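PDB 5I62: potential RNA-dependent RNA polymerase from Human picobirnavirus, which catalyses template-directed RNA synthesis from ribonucleoside triphosphates, probably serving both transcription and replication of the viral genome. Local coordinates for residues V256-D261 against G361-P366. Sequence-based numbering, arbitrary orientation.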
loop_
_atom_site.group_PDB
_atom_site.type_symbol
_atom_site.label_atom_id
_atom_site.label_comp_id
_atom_site.label_asym_id
_atom_site.label_seq_id
_atom_site.Cartn_x
_atom_site.Cartn_y
_atom_site.Cartn_z
ATOM N N VAL A 256 -1.579 17.485 -21.239
ATOM C CA VAL A 256 -2.364 17.050 -20.102
ATOM C C VAL A 256 -1.427 16.398 -19.095
ATOM O O VAL A 256 -0.293 16.020 -19.405
ATOM C CB VAL A 256 -3.488 16.072 -20.501
ATOM C CG1 VAL A 256 -4.501 16.755 -21.424
ATOM C CG2 VAL A 256 -2.897 14.834 -21.157
ATOM N N VAL A 257 -1.916 16.265 -17.873
ATOM C CA VAL A 257 -1.350 15.348 -16.892
ATOM C C VAL A 257 -2.186 14.083 -16.935
ATOM O O VAL A 257 -3.414 14.158 -17.031
ATOM C CB VAL A 257 -1.357 15.981 -15.491
ATOM C CG1 VAL A 257 -0.877 14.991 -14.441
ATOM C CG2 VAL A 257 -0.507 17.230 -15.498
ATOM N N VAL A 258 -1.535 12.924 -16.904
ATOM C CA VAL A 258 -2.226 11.642 -16.919
ATOM C C VAL A 258 -2.061 10.976 -15.562
ATOM O O VAL A 258 -0.935 10.791 -15.084
ATOM C CB VAL A 258 -1.708 10.724 -18.038
ATOM C CG1 VAL A 258 -2.402 9.358 -17.957
ATOM C CG2 VAL A 258 -1.912 11.360 -19.401
ATOM N N CYS A 259 -3.175 10.608 -14.945
ATOM C CA CYS A 259 -3.181 9.840 -13.703
ATOM C C CYS A 259 -3.556 8.410 -14.066
ATOM O O CYS A 259 -4.687 8.153 -14.498
ATOM C CB CYS A 259 -4.163 10.420 -12.698
ATOM S SG CYS A 259 -3.975 12.191 -12.444
ATOM N N THR A 260 -2.616 7.491 -13.897
ATOM C CA THR A 260 -2.789 6.148 -14.407
ATOM C C THR A 260 -3.459 5.271 -13.363
ATOM O O THR A 260 -3.512 5.595 -12.177
ATOM C CB THR A 260 -1.444 5.550 -14.825
ATOM O OG1 THR A 260 -0.497 5.748 -13.777
ATOM C CG2 THR A 260 -0.930 6.238 -16.094
ATOM N N ASP A 261 -3.942 4.120 -13.813
ATOM C CA ASP A 261 -4.473 3.160 -12.867
ATOM C C ASP A 261 -4.298 1.755 -13.433
ATOM O O ASP A 261 -4.598 1.526 -14.611
ATOM C CB ASP A 261 -5.941 3.466 -12.613
ATOM C CG ASP A 261 -6.565 2.484 -11.653
ATOM O OD1 ASP A 261 -6.650 2.732 -10.459
ATOM O OD2 ASP A 261 -6.878 1.368 -12.073
ATOM N N GLY A 361 0.342 6.239 -10.308
ATOM C CA GLY A 361 1.236 7.100 -11.066
ATOM C C GLY A 361 0.568 8.373 -11.537
ATOM O O GLY A 361 -0.652 8.428 -11.739
ATOM N N VAL A 362 1.386 9.402 -11.735
ATOM C CA VAL A 362 0.933 10.641 -12.343
ATOM C C VAL A 362 2.102 11.181 -13.152
ATOM O O VAL A 362 3.238 11.191 -12.669
ATOM C CB VAL A 362 0.416 11.642 -11.284
ATOM C CG1 VAL A 362 1.495 11.994 -10.260
ATOM C CG2 VAL A 362 -0.107 12.888 -11.934
ATOM N N LEU A 363 1.857 11.543 -14.408
ATOM C CA LEU A 363 2.988 11.835 -15.282
ATOM C C LEU A 363 2.592 12.785 -16.403
ATOM O O LEU A 363 1.420 12.938 -16.742
ATOM C CB LEU A 363 3.590 10.547 -15.872
ATOM C CG LEU A 363 2.854 9.884 -17.048
ATOM C CD1 LEU A 363 3.793 8.946 -17.803
ATOM C CD2 LEU A 363 1.642 9.093 -16.553
ATOM N N THR A 364 3.609 13.396 -16.999
ATOM C CA THR A 364 3.391 14.186 -18.200
ATOM C C THR A 364 4.658 14.153 -19.044
ATOM O O THR A 364 5.759 13.945 -18.531
ATOM C CB THR A 364 2.972 15.632 -17.859
ATOM O OG1 THR A 364 2.528 16.310 -19.044
ATOM C CG2 THR A 364 4.133 16.396 -17.245
ATOM N N TYR A 365 4.473 14.292 -20.353
ATOM C CA TYR A 365 5.556 14.514 -21.299
ATOM C C TYR A 365 4.951 15.105 -22.565
ATOM O O TYR A 365 3.734 15.055 -22.748
ATOM C CB TYR A 365 6.334 13.214 -21.591
ATOM C CG TYR A 365 5.509 12.090 -22.192
ATOM C CD1 TYR A 365 5.182 12.072 -23.553
ATOM C CD2 TYR A 365 5.093 11.017 -21.407
ATOM C CE1 TYR A 365 4.438 11.031 -24.097
ATOM C CE2 TYR A 365 4.356 9.972 -21.937
ATOM C CZ TYR A 365 4.027 9.985 -23.281
ATOM O OH TYR A 365 3.288 8.946 -23.806
ATOM N N PRO A 366 5.761 15.697 -23.433
ATOM C CA PRO A 366 5.202 16.354 -24.635
ATOM C C PRO A 366 4.342 15.435 -25.489
ATOM O O PRO A 366 4.812 14.392 -25.946
ATOM C CB PRO A 366 6.456 16.807 -25.394
ATOM C CG PRO A 366 7.414 17.137 -24.277
ATOM C CD PRO A 366 7.184 16.042 -23.240
#
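Val257 overlaps Val362 at one methyl each: its CG1, anti to the backbone N, lies 3.4 Å from Val362 CG2. This is tighter than ordinary van der Waals contact, and the two side chains cross obliquely. They lie where strands 257-261 and 360-363 meet as the central antiparallel pair of the four-stranded palm sheet of the polymerase, flanked by strands 390-392 and 355-357. Strand 257-261 belongs to motif A, whose Asp261 matches a metal-binding aspartate of related polymerases; strand 360-363 starts at the end of the GDD of motif C. The local axes run 159° apart in direction, 4.8 Å at closest approach. Val258 and Leu363 form a hydrogen-bonded pair: Val258 N reaches Leu363 O at 3.0 Å in an almost straight bond (178° at the hydrogen), and Leu363 N returns a more bent one to Val258 O. Cys259 and Val362 are the neighbouring non-hydrogen-bonded pair, where Cys259 SG lies 4.0 Å from Val362 CG2. Helix 237-250 touches Val257 and Val362, and Cys396 of strand 395-398 packs on Val257, Cys259 and Val362. The face opposite Cys259 and Val362 carries Val258, Thr260 and Leu363; Leu363 CD2 approaches Thr260 CG2 to 3.9 Å, the two side chains roughly perpendicular, and Tyr377 of helix 370-378 packs on both. Next to the Val258-Leu363 pair, Thr364 OG1 donates to Val256 O at 2.9 Å, tilted 29° from the carbonyl plane.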